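PDB 5C2V: hydrazine synthase subunit alpha from Candidatus Kuenenia stuttgartiensis, which forms, within the hydrazine synthase complex, hydrazine by condensing ammonia with the hydroxylamine produced in the active site of the gamma subunit. Local coordinates for residues D[271-276]-D[284-289]; D[290-293]-D[298-301]; D[185-190]-D[237-242]; D[230-235]-D[389-394]. All coordinates share one frame; numbering follows the deposited sequence.

Contact 1. Residues D[271-276]-D[284-289]. With ZN (zinc ion), chain B; HEC (heme c), chain C.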
loop_
_atom_site.group_PDB
_atom_site.type_symbol
_atom_site.label_atom_id
_atom_site.label_comp_id
_atom_site.label_asym_id
_atom_site.label_seq_id
_atom_site.Cartn_x
_atom_site.Cartn_y
_atom_site.Cartn_z
ATOM N N PRO D 271 14.534 14.215 -8.438
ATOM C CA PRO D 271 14.520 12.880 -7.828
ATOM C C PRO D 271 15.283 11.846 -8.648
ATOM O O PRO D 271 15.344 11.954 -9.873
ATOM C CB PRO D 271 13.032 12.536 -7.787
ATOM C CG PRO D 271 12.462 13.277 -8.944
ATOM C CD PRO D 271 13.217 14.577 -8.990
ATOM N N ILE D 272 15.851 10.854 -7.972
ATOM C CA ILE D 272 16.517 9.750 -8.652
ATOM C C ILE D 272 15.734 8.461 -8.432
ATOM O O ILE D 272 15.243 7.863 -9.388
ATOM C CB ILE D 272 17.973 9.574 -8.179
ATOM C CG1 ILE D 272 18.811 10.785 -8.591
ATOM C CG2 ILE D 272 18.573 8.303 -8.757
ATOM C CD1 ILE D 272 18.901 10.987 -10.090
ATOM N N TYR D 273 15.624 8.020 -7.181
ATOM C CA TYR D 273 14.838 6.820 -6.895
ATOM C C TYR D 273 14.207 6.817 -5.503
ATOM O O TYR D 273 14.805 7.293 -4.538
ATOM C CB TYR D 273 15.711 5.573 -7.064
ATOM C CG TYR D 273 14.930 4.278 -7.103
ATOM C CD1 TYR D 273 14.234 3.900 -8.245
ATOM C CD2 TYR D 273 14.894 3.430 -6.003
ATOM C CE1 TYR D 273 13.520 2.716 -8.288
ATOM C CE2 TYR D 273 14.182 2.245 -6.038
ATOM C CZ TYR D 273 13.497 1.893 -7.183
ATOM O OH TYR D 273 12.788 0.714 -7.222
ATOM N N GLY D 274 12.996 6.274 -5.410
ATOM C CA GLY D 274 12.372 6.009 -4.124
ATOM C C GLY D 274 11.241 6.913 -3.658
ATOM O O GLY D 274 10.646 6.653 -2.613
ATOM N N ASN D 275 10.946 7.979 -4.398
ATOM C CA ASN D 275 9.904 8.914 -3.968
ATOM C C ASN D 275 8.526 8.719 -4.605
ATOM O O ASN D 275 7.561 9.372 -4.205
ATOM C CB ASN D 275 10.364 10.349 -4.233
ATOM C CG ASN D 275 9.542 11.375 -3.477
ATOM O OD1 ASN D 275 9.622 11.470 -2.253
ATOM N ND2 ASN D 275 8.741 12.146 -4.204
ATOM N N CYS D 276 8.414 7.812 -5.569
ATOM C CA CYS D 276 7.196 7.744 -6.373
ATOM C C CYS D 276 6.455 6.413 -6.254
ATOM O O CYS D 276 7.049 5.383 -5.932
ATOM C CB CYS D 276 7.526 8.026 -7.843
ATOM S SG CYS D 276 8.058 9.732 -8.187
ATOM N N SER D 284 10.977 2.348 3.800
ATOM C CA SER D 284 12.359 2.074 4.188
ATOM C C SER D 284 13.222 3.324 4.077
ATOM O O SER D 284 13.031 4.142 3.178
ATOM C CB SER D 284 12.960 0.961 3.327
ATOM O OG SER D 284 12.241 -0.250 3.471
ATOM N N GLY D 285 14.165 3.476 5.000
ATOM C CA GLY D 285 15.091 4.591 4.937
ATOM C C GLY D 285 16.158 4.333 3.893
ATOM O O GLY D 285 16.616 3.207 3.739
ATOM N N ARG D 286 16.543 5.366 3.154
ATOM C CA ARG D 286 17.629 5.227 2.190
ATOM C C ARG D 286 18.735 6.218 2.520
ATOM O O ARG D 286 18.550 7.427 2.384
ATOM C CB ARG D 286 17.114 5.440 0.765
ATOM C CG ARG D 286 15.830 4.680 0.457
ATOM C CD ARG D 286 15.350 4.937 -0.963
ATOM N NE ARG D 286 13.918 4.681 -1.102
ATOM C CZ ARG D 286 13.398 3.531 -1.520
ATOM N NH1 ARG D 286 14.192 2.521 -1.846
ATOM N NH2 ARG D 286 12.083 3.393 -1.613
ATOM N N SER D 287 19.887 5.715 2.955
ATOM C CA SER D 287 20.958 6.609 3.392
ATOM C C SER D 287 22.342 6.134 2.969
ATOM O O SER D 287 22.508 4.997 2.534
ATOM C CB SER D 287 20.918 6.780 4.912
ATOM O OG SER D 287 21.268 5.575 5.571
ATOM N N GLN D 288 23.324 7.026 3.097
ATOM C CA GLN D 288 24.726 6.709 2.830
ATOM C C GLN D 288 24.926 6.194 1.408
ATOM O O GLN D 288 25.634 5.214 1.183
ATOM C CB GLN D 288 25.238 5.690 3.852
ATOM C CG GLN D 288 25.100 6.156 5.296
ATOM C CD GLN D 288 25.209 5.022 6.297
ATOM O OE1 GLN D 288 25.660 3.928 5.967
ATOM N NE2 GLN D 288 24.791 5.282 7.532
ATOM N N ALA D 289 24.296 6.871 0.454
ATOM C CA ALA D 289 24.336 6.458 -0.944
ATOM C C ALA D 289 25.649 6.838 -1.619
ATOM O O ALA D 289 26.101 7.980 -1.532
ATOM C CB ALA D 289 23.163 7.063 -1.702
HETATM ZN ZN ZN B . 6.747 11.553 -7.757
HETATM FE FE HEC C . 6.000 18.508 -9.220
HETATM C CHA HEC C . 6.477 15.869 -7.044
HETATM C CHB HEC C . 9.326 19.299 -8.963
HETATM C CHC HEC C . 5.473 21.379 -11.065
HETATM C CHD HEC C . 2.633 17.863 -9.307
HETATM N NA HEC C . 7.599 17.728 -8.200
HETATM C C1A HEC C . 7.575 16.640 -7.349
HETATM C C2A HEC C . 8.911 16.445 -6.830
HETATM C C3A HEC C . 9.700 17.388 -7.354
HETATM C C4A HEC C . 8.891 18.216 -8.228
HETATM C CMA HEC C . 11.208 17.570 -7.082
HETATM C CAA HEC C . 9.332 15.338 -5.839
HETATM C CBA HEC C . 9.979 14.180 -6.593
HETATM C CGA HEC C . 8.967 13.466 -7.452
HETATM O O1A HEC C . 9.255 13.236 -8.655
HETATM O O2A HEC C . 7.870 13.127 -6.941
HETATM N NB HEC C . 7.163 20.140 -9.785
HETATM C C1B HEC C . 8.546 20.081 -9.787
HETATM C C2B HEC C . 9.027 20.981 -10.815
HETATM C C3B HEC C . 7.973 21.561 -11.393
HETATM C C4B HEC C . 6.775 21.043 -10.760
HETATM C CMB HEC C . 10.506 21.237 -11.173
HETATM C CAB HEC C . 8.042 22.591 -12.544
HETATM C CBB HEC C . 7.534 23.964 -12.050
HETATM N NC HEC C . 4.362 19.422 -10.083
HETATM C C1C HEC C . 4.355 20.655 -10.710
HETATM C C2C HEC C . 2.981 20.992 -11.020
HETATM C C3C HEC C . 2.197 20.079 -10.441
HETATM C C4C HEC C . 3.049 19.036 -9.900
HETATM C CMC HEC C . 2.502 22.343 -11.596
HETATM C CAC HEC C . 0.653 20.077 -10.465
HETATM C CBC HEC C . 0.116 20.277 -9.030
HETATM N ND HEC C . 4.749 17.094 -8.308
HETATM C C1D HEC C . 3.378 17.013 -8.526
HETATM C C2D HEC C . 2.846 15.888 -7.794
HETATM C C3D HEC C . 4.054 15.261 -7.089
HETATM C C4D HEC C . 5.184 16.078 -7.463
HETATM C CMD HEC C . 1.374 15.421 -7.748
HETATM C CAD HEC C . 4.073 14.027 -6.162
HETATM C CBD HEC C . 3.293 14.356 -4.895
HETATM C CGD HEC C . 3.271 13.155 -3.991
HETATM O O1D HEC C . 2.507 13.185 -2.995
HETATM O O2D HEC C . 4.006 12.172 -4.270
HETATM O O HOH W 1 5.303 10.987 -6.339
#
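Arg286 lays its guanidinium group against the backbone of Gly274. From CB, which points at residues 271-276, CG lies beside the backbone N (chi1 -47°), and the chain runs extended to NE. Gly274 CA lies over one face of the planar group, 3.6 Å from Arg286 NE, 3.7 Å from Arg286 CZ and 3.6 Å from Arg286 NH2. Arg286 NH1 ends obliquely near the Tyr273 ring, 4.2 Å from Tyr273 CE2. Arg286 NH2 hydrogen-bonds to Ile280 O, and Tyr273 OH bonds to Asn323. Gly274 has a positive phi (106°), suited to glycine, and after it the chain swings to the heme. There Cys276 SG binds the zinc ion at 2.3 Å; His560, a water and heme propionate O2A are its other ligands. Asn275 ND2 donates to heme O2A at 3.0 Å, a bent bond (137°) that grips the same propionate. Strand 270-273, with a classic beta bulge at Ile272 and Tyr273 opposite Ile259, is an outermost strand of its four-stranded sheet, and strand 285-291 opens the next sheet; the contact thus links the two across their junction, with Arg286 also touching Ile259 of strand 256-262.

Contact 2. Residues D[290-293]-D[298-301]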
loop_
_atom_site.group_PDB
_atom_site.type_symbol
_atom_site.label_atom_id
_atom_site.label_comp_id
_atom_site.label_asym_id
_atom_site.label_seq_id
_atom_site.Cartn_x
_atom_site.Cartn_y
_atom_site.Cartn_z
ATOM N N LYS D 290 26.259 5.865 -2.290
ATOM C CA LYS D 290 27.463 6.096 -3.078
ATOM C C LYS D 290 27.337 5.379 -4.419
ATOM O O LYS D 290 26.453 4.542 -4.599
ATOM C CB LYS D 290 28.709 5.627 -2.325
ATOM C CG LYS D 290 28.935 6.345 -1.002
ATOM C CD LYS D 290 30.259 5.957 -0.367
ATOM C CE LYS D 290 30.370 6.508 1.046
ATOM N NZ LYS D 290 30.212 7.989 1.083
ATOM N N ILE D 291 28.216 5.708 -5.361
ATOM C CA ILE D 291 28.116 5.166 -6.712
ATOM C C ILE D 291 29.360 4.379 -7.121
ATOM O O ILE D 291 30.486 4.837 -6.925
ATOM C CB ILE D 291 27.867 6.289 -7.740
ATOM C CG1 ILE D 291 26.710 7.179 -7.281
ATOM C CG2 ILE D 291 27.587 5.705 -9.117
ATOM C CD1 ILE D 291 26.368 8.291 -8.244
ATOM N N THR D 292 29.146 3.194 -7.687
ATOM C CA THR D 292 30.243 2.346 -8.145
ATOM C C THR D 292 30.824 2.853 -9.458
ATOM O O THR D 292 30.118 3.435 -10.279
ATOM C CB THR D 292 29.794 0.888 -8.335
ATOM O OG1 THR D 292 28.777 0.828 -9.343
ATOM C CG2 THR D 292 29.252 0.323 -7.035
ATOM N N PHE D 293 32.122 2.646 -9.639
ATOM C CA PHE D 293 32.814 3.105 -10.837
ATOM C C PHE D 293 32.694 2.150 -12.027
ATOM O O PHE D 293 32.516 2.592 -13.162
ATOM C CB PHE D 293 34.281 3.367 -10.499
ATOM C CG PHE D 293 34.466 4.379 -9.405
ATOM C CD1 PHE D 293 34.503 5.732 -9.696
ATOM C CD2 PHE D 293 34.567 3.980 -8.082
ATOM C CE1 PHE D 293 34.658 6.668 -8.691
ATOM C CE2 PHE D 293 34.722 4.912 -7.072
ATOM C CZ PHE D 293 34.767 6.257 -7.377
ATOM N N ILE D 298 24.289 2.933 -8.112
ATOM C CA ILE D 298 24.067 3.627 -6.858
ATOM C C ILE D 298 23.824 2.569 -5.798
ATOM O O ILE D 298 22.852 1.815 -5.873
ATOM C CB ILE D 298 22.863 4.589 -6.919
ATOM C CG1 ILE D 298 23.029 5.595 -8.059
ATOM C CG2 ILE D 298 22.685 5.306 -5.588
ATOM C CD1 ILE D 298 21.843 6.521 -8.229
ATOM N N VAL D 299 24.714 2.524 -4.815
ATOM C CA VAL D 299 24.632 1.551 -3.737
ATOM C C VAL D 299 24.337 2.282 -2.442
ATOM O O VAL D 299 25.066 3.196 -2.057
ATOM C CB VAL D 299 25.932 0.737 -3.594
ATOM C CG1 VAL D 299 25.872 -0.151 -2.360
ATOM C CG2 VAL D 299 26.181 -0.091 -4.844
ATOM N N TYR D 300 23.262 1.887 -1.773
ATOM C CA TYR D 300 22.817 2.611 -0.596
ATOM C C TYR D 300 22.343 1.689 0.516
ATOM O O TYR D 300 22.026 0.518 0.290
ATOM C CB TYR D 300 21.703 3.592 -0.970
ATOM C CG TYR D 300 20.456 2.947 -1.542
ATOM C CD1 TYR D 300 20.415 2.518 -2.864
ATOM C CD2 TYR D 300 19.315 2.791 -0.768
ATOM C CE1 TYR D 300 19.276 1.938 -3.392
ATOM C CE2 TYR D 300 18.171 2.212 -1.287
ATOM C CZ TYR D 300 18.157 1.788 -2.599
ATOM O OH TYR D 300 17.023 1.211 -3.120
ATOM N N VAL D 301 22.302 2.242 1.722
ATOM C CA VAL D 301 21.800 1.528 2.880
ATOM C C VAL D 301 20.288 1.654 2.933
ATOM O O VAL D 301 19.742 2.762 3.033
ATOM C CB VAL D 301 22.405 2.065 4.192
ATOM C CG1 VAL D 301 21.658 1.504 5.393
ATOM C CG2 VAL D 301 23.886 1.732 4.267
#
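With chi1 of -50° at Ile291 and -56° at Ile298, CG1 of each isoleucine stands beside its own backbone N, and the two side chains run side by side in the same direction, CG1 of Ile291 4.1 Å from CG1 of Ile298. Thr292 turns its methyl instead of its hydroxyl to the partner strand: the Thr292 and Val299 side chains cross at about a right angle, CG2 of Thr292 3.8 Å from CG2 of Val299. The Thr292 hydroxyl is engaged in the turn, with Lys297 N and Asp295 OD1. These residues form the closing end of an antiparallel beta hairpin, strands 285-291 and 297-303, the first two strands of a four-stranded sheet in the propeller domain. Lys290 and Val299 are a hydrogen-bonded pair: Lys290 N reaches Val299 O at 2.9 Å in an almost straight bond (176°), and Val299 N returns one to Lys290 O at 2.7 Å. Ile298 CA also makes a CA-H...O contact with Lys290 O, at 3.4 Å. Ile291 and Ile298 form the next, non-hydrogen-bonded pair and share a face of the sheet, where Pro235 lies against Ile291 and Trp318 against Ile298. On the other face Lys290 packs on Tyr341 and makes a cation-pi contact with Trp232.

Contact 3. Residues D[185-190]-D[237-242]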
loop_
_atom_site.group_PDB
_atom_site.type_symbol
_atom_site.label_atom_id
_atom_site.label_comp_id
_atom_site.label_asym_id
_atom_site.label_seq_id
_atom_site.Cartn_x
_atom_site.Cartn_y
_atom_site.Cartn_z
ATOM N N TYR D 185 17.553 19.141 9.117
ATOM C CA TYR D 185 18.785 19.275 8.346
ATOM C C TYR D 185 18.586 19.822 6.938
ATOM O O TYR D 185 17.516 19.683 6.343
ATOM C CB TYR D 185 19.513 17.934 8.286
ATOM C CG TYR D 185 20.246 17.618 9.568
ATOM C CD1 TYR D 185 19.602 16.983 10.620
ATOM C CD2 TYR D 185 21.577 17.978 9.734
ATOM C CE1 TYR D 185 20.266 16.703 11.796
ATOM C CE2 TYR D 185 22.250 17.701 10.908
ATOM C CZ TYR D 185 21.590 17.063 11.936
ATOM O OH TYR D 185 22.255 16.783 13.107
ATOM N N ASN D 186 19.636 20.446 6.418
ATOM C CA ASN D 186 19.681 20.886 5.032
ATOM C C ASN D 186 21.117 20.859 4.520
ATOM O O ASN D 186 22.039 20.532 5.268
ATOM C CB ASN D 186 19.083 22.283 4.895
ATOM C CG ASN D 186 17.582 22.254 4.686
ATOM O OD1 ASN D 186 17.075 21.488 3.867
ATOM N ND2 ASN D 186 16.865 23.100 5.415
ATOM N N LEU D 187 21.310 21.199 3.251
ATOM C CA LEU D 187 22.648 21.185 2.671
ATOM C C LEU D 187 23.241 22.586 2.581
ATOM O O LEU D 187 22.557 23.546 2.223
ATOM C CB LEU D 187 22.631 20.532 1.287
ATOM C CG LEU D 187 22.351 19.028 1.246
ATOM C CD1 LEU D 187 22.536 18.485 -0.163
ATOM C CD2 LEU D 187 23.242 18.284 2.231
ATOM N N TYR D 188 24.522 22.685 2.917
ATOM C CA TYR D 188 25.257 23.940 2.855
ATOM C C TYR D 188 26.494 23.803 1.978
ATOM O O TYR D 188 27.199 22.786 2.033
ATOM C CB TYR D 188 25.683 24.394 4.254
ATOM C CG TYR D 188 24.577 24.938 5.128
ATOM C CD1 TYR D 188 23.802 24.091 5.911
ATOM C CD2 TYR D 188 24.327 26.302 5.193
ATOM C CE1 TYR D 188 22.798 24.588 6.720
ATOM C CE2 TYR D 188 23.326 26.808 5.999
ATOM C CZ TYR D 188 22.564 25.946 6.760
ATOM O OH TYR D 188 21.565 26.445 7.564
ATOM N N ARG D 189 26.754 24.827 1.171
ATOM C CA ARG D 189 28.024 24.936 0.467
ATOM C C ARG D 189 28.928 25.894 1.235
ATOM O O ARG D 189 28.467 26.898 1.786
ATOM C CB ARG D 189 27.827 25.402 -0.979
ATOM C CG ARG D 189 27.295 26.815 -1.145
ATOM C CD ARG D 189 27.307 27.221 -2.612
ATOM N NE ARG D 189 26.685 28.522 -2.836
ATOM C CZ ARG D 189 26.593 29.109 -4.026
ATOM N NH1 ARG D 189 27.088 28.511 -5.101
ATOM N NH2 ARG D 189 26.010 30.294 -4.141
ATOM N N LEU D 190 30.216 25.571 1.279
ATOM C CA LEU D 190 31.156 26.302 2.118
ATOM C C LEU D 190 32.409 26.712 1.353
ATOM O O LEU D 190 33.140 25.866 0.834
ATOM C CB LEU D 190 31.533 25.453 3.339
ATOM C CG LEU D 190 32.545 25.981 4.361
ATOM C CD1 LEU D 190 32.177 25.492 5.747
ATOM C CD2 LEU D 190 33.957 25.534 4.023
ATOM N N GLY D 237 29.178 15.407 -11.965
ATOM C CA GLY D 237 29.517 16.588 -11.187
ATOM C C GLY D 237 28.413 17.292 -10.417
ATOM O O GLY D 237 28.467 18.508 -10.225
ATOM N N ASN D 238 27.404 16.542 -9.983
ATOM C CA ASN D 238 26.377 17.095 -9.103
ATOM C C ASN D 238 26.410 16.448 -7.718
ATOM O O ASN D 238 27.223 15.559 -7.459
ATOM C CB ASN D 238 24.993 16.932 -9.729
ATOM C CG ASN D 238 24.906 17.550 -11.109
ATOM O OD1 ASN D 238 24.562 18.724 -11.256
ATOM N ND2 ASN D 238 25.220 16.764 -12.133
ATOM N N ILE D 239 25.525 16.897 -6.833
ATOM C CA ILE D 239 25.492 16.406 -5.458
ATOM C C ILE D 239 24.389 15.371 -5.243
ATOM O O ILE D 239 23.204 15.674 -5.382
ATOM C CB ILE D 239 25.291 17.558 -4.454
ATOM C CG1 ILE D 239 26.316 18.668 -4.699
ATOM C CG2 ILE D 239 25.384 17.042 -3.023
ATOM C CD1 ILE D 239 27.754 18.225 -4.538
ATOM N N LEU D 240 24.796 14.152 -4.901
ATOM C CA LEU D 240 23.868 13.059 -4.629
ATOM C C LEU D 240 23.590 12.948 -3.134
ATOM O O LEU D 240 24.521 12.899 -2.332
ATOM C CB LEU D 240 24.435 11.739 -5.155
ATOM C CG LEU D 240 23.633 10.462 -4.893
ATOM C CD1 LEU D 240 22.504 10.312 -5.898
ATOM C CD2 LEU D 240 24.542 9.243 -4.911
ATOM N N PHE D 241 22.315 12.904 -2.757
ATOM C CA PHE D 241 21.968 12.843 -1.340
ATOM C C PHE D 241 20.587 12.251 -1.067
ATOM O O PHE D 241 19.849 11.895 -1.988
ATOM C CB PHE D 241 22.058 14.241 -0.716
ATOM C CG PHE D 241 21.096 15.237 -1.306
ATOM C CD1 PHE D 241 21.383 15.875 -2.501
ATOM C CD2 PHE D 241 19.914 15.548 -0.654
ATOM C CE1 PHE D 241 20.504 16.795 -3.042
ATOM C CE2 PHE D 241 19.032 16.470 -1.190
ATOM C CZ PHE D 241 19.328 17.093 -2.385
ATOM N N SER D 242 20.254 12.158 0.217
ATOM C CA SER D 242 18.969 11.630 0.657
ATOM C C SER D 242 18.056 12.761 1.109
ATOM O O SER D 242 18.491 13.693 1.785
ATOM C CB SER D 242 19.158 10.621 1.791
ATOM O OG SER D 242 19.992 9.548 1.395
#
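A single methyl, CD1 of Leu187, sits over the centre of the Phe241 ring, and this CH-pi contact is the tight part of the interface. CD1 lies 3.7 Å from the centroid of the Phe241 ring and only 12° off its normal. All six ring carbons lie at similar distances from it, Leu187 CD1 being 3.7 Å from Phe241 CD1 and 4.2 Å from Phe241 CE2. Phe241 presents that face with CG placed between its backbone N and carbonyl carbon (chi1 63°), while the Leu187 chain is extended at chi2 and carries CD1 outward to the ring. The loose part is Ile239, two residues back on the same strand: its CG2 stands 4.3 Å from the same Leu187 CD1, and the isoleucine loses little surface there. The backbones stay well apart, with 9.3 Å between Leu187 CA and Phe241 CA, as befits sheets packed face to face rather than paired. Strand 186-191 belongs to the sheet that includes 154-171, and strand 239-245 to the four-stranded sheet that follows it in the chain, both in the domain that holds the six-bladed beta-propeller. The loose side is not a solvent side, since all three residues are buried. Around them Leu187 also touches Ile221, Ile239 rests on Pro231, and Phe241 leans on Asn228, Cys260 and Asp262.

Contact 4. Residues D[230-235]-D[389-394]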
loop_
_atom_site.group_PDB
_atom_site.type_symbol
_atom_site.label_atom_id
_atom_site.label_comp_id
_atom_site.label_asym_id
_atom_site.label_seq_id
_atom_site.Cartn_x
_atom_site.Cartn_y
_atom_site.Cartn_z
ATOM N N ASP D 230 23.530 13.192 4.004
ATOM C CA ASP D 230 24.465 12.312 3.304
ATOM C C ASP D 230 24.767 12.740 1.866
ATOM O O ASP D 230 24.434 12.024 0.922
ATOM C CB ASP D 230 23.931 10.878 3.312
ATOM C CG ASP D 230 23.921 10.271 4.701
ATOM O OD1 ASP D 230 24.109 11.023 5.682
ATOM O OD2 ASP D 230 23.719 9.044 4.816
ATOM N N PRO D 231 25.407 13.911 1.694
ATOM C CA PRO D 231 25.760 14.377 0.349
ATOM C C PRO D 231 26.959 13.630 -0.232
ATOM O O PRO D 231 27.864 13.245 0.508
ATOM C CB PRO D 231 26.091 15.853 0.571
ATOM C CG PRO D 231 26.607 15.903 1.964
ATOM C CD PRO D 231 25.838 14.863 2.736
ATOM N N TRP D 232 26.958 13.431 -1.547
ATOM C CA TRP D 232 28.050 12.745 -2.228
ATOM C C TRP D 232 28.199 13.295 -3.646
ATOM O O TRP D 232 27.584 14.305 -3.989
ATOM C CB TRP D 232 27.812 11.232 -2.244
ATOM C CG TRP D 232 29.057 10.413 -2.440
ATOM C CD1 TRP D 232 29.322 9.556 -3.469
ATOM C CD2 TRP D 232 30.210 10.381 -1.586
ATOM N NE1 TRP D 232 30.564 8.990 -3.306
ATOM C CE2 TRP D 232 31.130 9.480 -2.159
ATOM C CE3 TRP D 232 30.553 11.025 -0.392
ATOM C CZ2 TRP D 232 32.368 9.206 -1.581
ATOM C CZ3 TRP D 232 31.783 10.753 0.180
ATOM C CH2 TRP D 232 32.674 9.852 -0.415
ATOM N N LEU D 233 29.014 12.639 -4.466
ATOM C CA LEU D 233 29.310 13.144 -5.803
ATOM C C LEU D 233 28.735 12.272 -6.917
ATOM O O LEU D 233 28.846 11.046 -6.882
ATOM C CB LEU D 233 30.823 13.278 -5.989
ATOM C CG LEU D 233 31.552 14.153 -4.966
ATOM C CD1 LEU D 233 33.054 14.130 -5.206
ATOM C CD2 LEU D 233 31.018 15.577 -5.002
ATOM N N THR D 234 28.120 12.919 -7.902
ATOM C CA THR D 234 27.662 12.238 -9.106
ATOM C C THR D 234 28.786 12.231 -10.139
ATOM O O THR D 234 29.639 13.120 -10.131
ATOM C CB THR D 234 26.411 12.913 -9.708
ATOM O OG1 THR D 234 26.770 14.182 -10.268
ATOM C CG2 THR D 234 25.343 13.111 -8.642
ATOM N N PRO D 235 28.799 11.224 -11.027
ATOM C CA PRO D 235 29.841 11.137 -12.058
ATOM C C PRO D 235 29.841 12.328 -13.019
ATOM O O PRO D 235 30.868 12.611 -13.636
ATOM C CB PRO D 235 29.494 9.840 -12.796
ATOM C CG PRO D 235 28.724 9.035 -11.803
ATOM C CD PRO D 235 27.926 10.038 -11.028
ATOM N N TYR D 389 43.387 7.223 -1.064
ATOM C CA TYR D 389 43.784 7.090 -2.462
ATOM C C TYR D 389 43.491 8.394 -3.186
ATOM O O TYR D 389 42.737 9.232 -2.690
ATOM C CB TYR D 389 43.059 5.926 -3.152
ATOM C CG TYR D 389 41.569 6.117 -3.340
ATOM C CD1 TYR D 389 40.673 5.800 -2.327
ATOM C CD2 TYR D 389 41.056 6.597 -4.539
ATOM C CE1 TYR D 389 39.309 5.966 -2.501
ATOM C CE2 TYR D 389 39.697 6.763 -4.722
ATOM C CZ TYR D 389 38.828 6.450 -3.700
ATOM O OH TYR D 389 37.474 6.617 -3.881
ATOM N N VAL D 390 44.083 8.563 -4.362
ATOM C CA VAL D 390 43.877 9.780 -5.135
ATOM C C VAL D 390 42.553 9.718 -5.887
ATOM O O VAL D 390 42.331 8.825 -6.705
ATOM C CB VAL D 390 45.025 10.021 -6.130
ATOM C CG1 VAL D 390 44.783 11.300 -6.916
ATOM C CG2 VAL D 390 46.355 10.086 -5.394
ATOM N N LYS D 391 41.676 10.674 -5.601
ATOM C CA LYS D 391 40.359 10.715 -6.223
ATOM C C LYS D 391 40.325 11.672 -7.404
ATOM O O LYS D 391 40.801 12.803 -7.310
ATOM C CB LYS D 391 39.296 11.124 -5.204
ATOM C CG LYS D 391 39.073 10.115 -4.100
ATOM C CD LYS D 391 38.059 10.627 -3.101
ATOM C CE LYS D 391 37.807 9.608 -2.014
ATOM N NZ LYS D 391 36.857 10.125 -0.994
ATOM N N TYR D 392 39.758 11.213 -8.514
ATOM C CA TYR D 392 39.565 12.074 -9.670
ATOM C C TYR D 392 38.522 13.133 -9.337
ATOM O O TYR D 392 37.614 12.891 -8.541
ATOM C CB TYR D 392 39.138 11.263 -10.893
ATOM C CG TYR D 392 39.275 12.018 -12.194
ATOM C CD1 TYR D 392 40.519 12.199 -12.785
ATOM C CD2 TYR D 392 38.164 12.550 -12.833
ATOM C CE1 TYR D 392 40.654 12.888 -13.973
ATOM C CE2 TYR D 392 38.287 13.242 -14.024
ATOM C CZ TYR D 392 39.535 13.407 -14.589
ATOM O OH TYR D 392 39.664 14.094 -15.774
ATOM N N LYS D 393 38.656 14.309 -9.939
ATOM C CA LYS D 393 37.748 15.410 -9.648
ATOM C C LYS D 393 36.597 15.475 -10.645
ATOM O O LYS D 393 36.816 15.454 -11.857
ATOM C CB LYS D 393 38.504 16.738 -9.640
ATOM C CG LYS D 393 39.446 16.903 -8.461
ATOM C CD LYS D 393 40.278 18.168 -8.597
ATOM C CE LYS D 393 41.284 18.291 -7.465
ATOM N NZ LYS D 393 41.676 19.709 -7.223
ATOM N N PRO D 394 35.361 15.546 -10.132
ATOM C CA PRO D 394 34.170 15.710 -10.970
ATOM C C PRO D 394 34.082 17.116 -11.550
ATOM O O PRO D 394 34.710 18.038 -11.030
ATOM C CB PRO D 394 33.010 15.448 -9.999
ATOM C CG PRO D 394 33.628 14.777 -8.811
ATOM C CD PRO D 394 35.010 15.335 -8.719
#
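Leu233 and Pro394 meet where the backbone runs extended on both sides, as strand 230-233 in one segment and as irregular loop in 389-394. The strand is an outermost one of a four-stranded antiparallel sheet in the beta-propeller domain. The loop comes just after strand 381-387, which pairs with 31-37 and so joins the end of the propeller chain to its beginning, the closure familiar from propeller folds. The apolar core of the contact is Leu233 CD1 on the Pro394 ring, 3.7 Å from CG and 4.2 Å from CD of that proline, with the two side chains crossing at about a right angle. Pro394 reaches a little farther with CB, which lies 4.1 Å from Thr234 O. The CB of Thr234 points away from the loop, and its hydroxyl bonds to Asn238 N and Asp236 OD1. Lys391 leaves the backbone with CG beside its N (chi1 -66°), is extended from there to NZ, and brings its ammonium obliquely up to the Trp232 indole. The polar partner of that ammonium is Tyr341 OH, with Thr84 OG1 as a weak second one. The loop also meets another chain of the complex: Lys393 O accepts a hydrogen bond from Arg20 of the gamma subunit. Across the contact, the closest that Lys391 NZ comes to Trp232 is 4.2 Å, at the ring atom CH2.

In the fold
From the N terminus, contact 3 opens first, at 185-190, and closes at 237-242; contact 4 opens at 230-235, inside that loop, so the two cross. Contact 4 closes only at 389-394, and its long loop encloses contact 1 (271-276 with 284-289) and contact 2 (290-293 with 298-301), which follow one another in series. Contact 2 closes a hairpin, contact 1 a short link between successive sheets, contact 3 a join to the preceding sheet, and contact 4 a tie to the loop after the propeller-closing strand. They meet directly: Ser242 OG with Arg286 O, Asp230 OD2 with Gln288 N, and Leu240 N with Trp232 O.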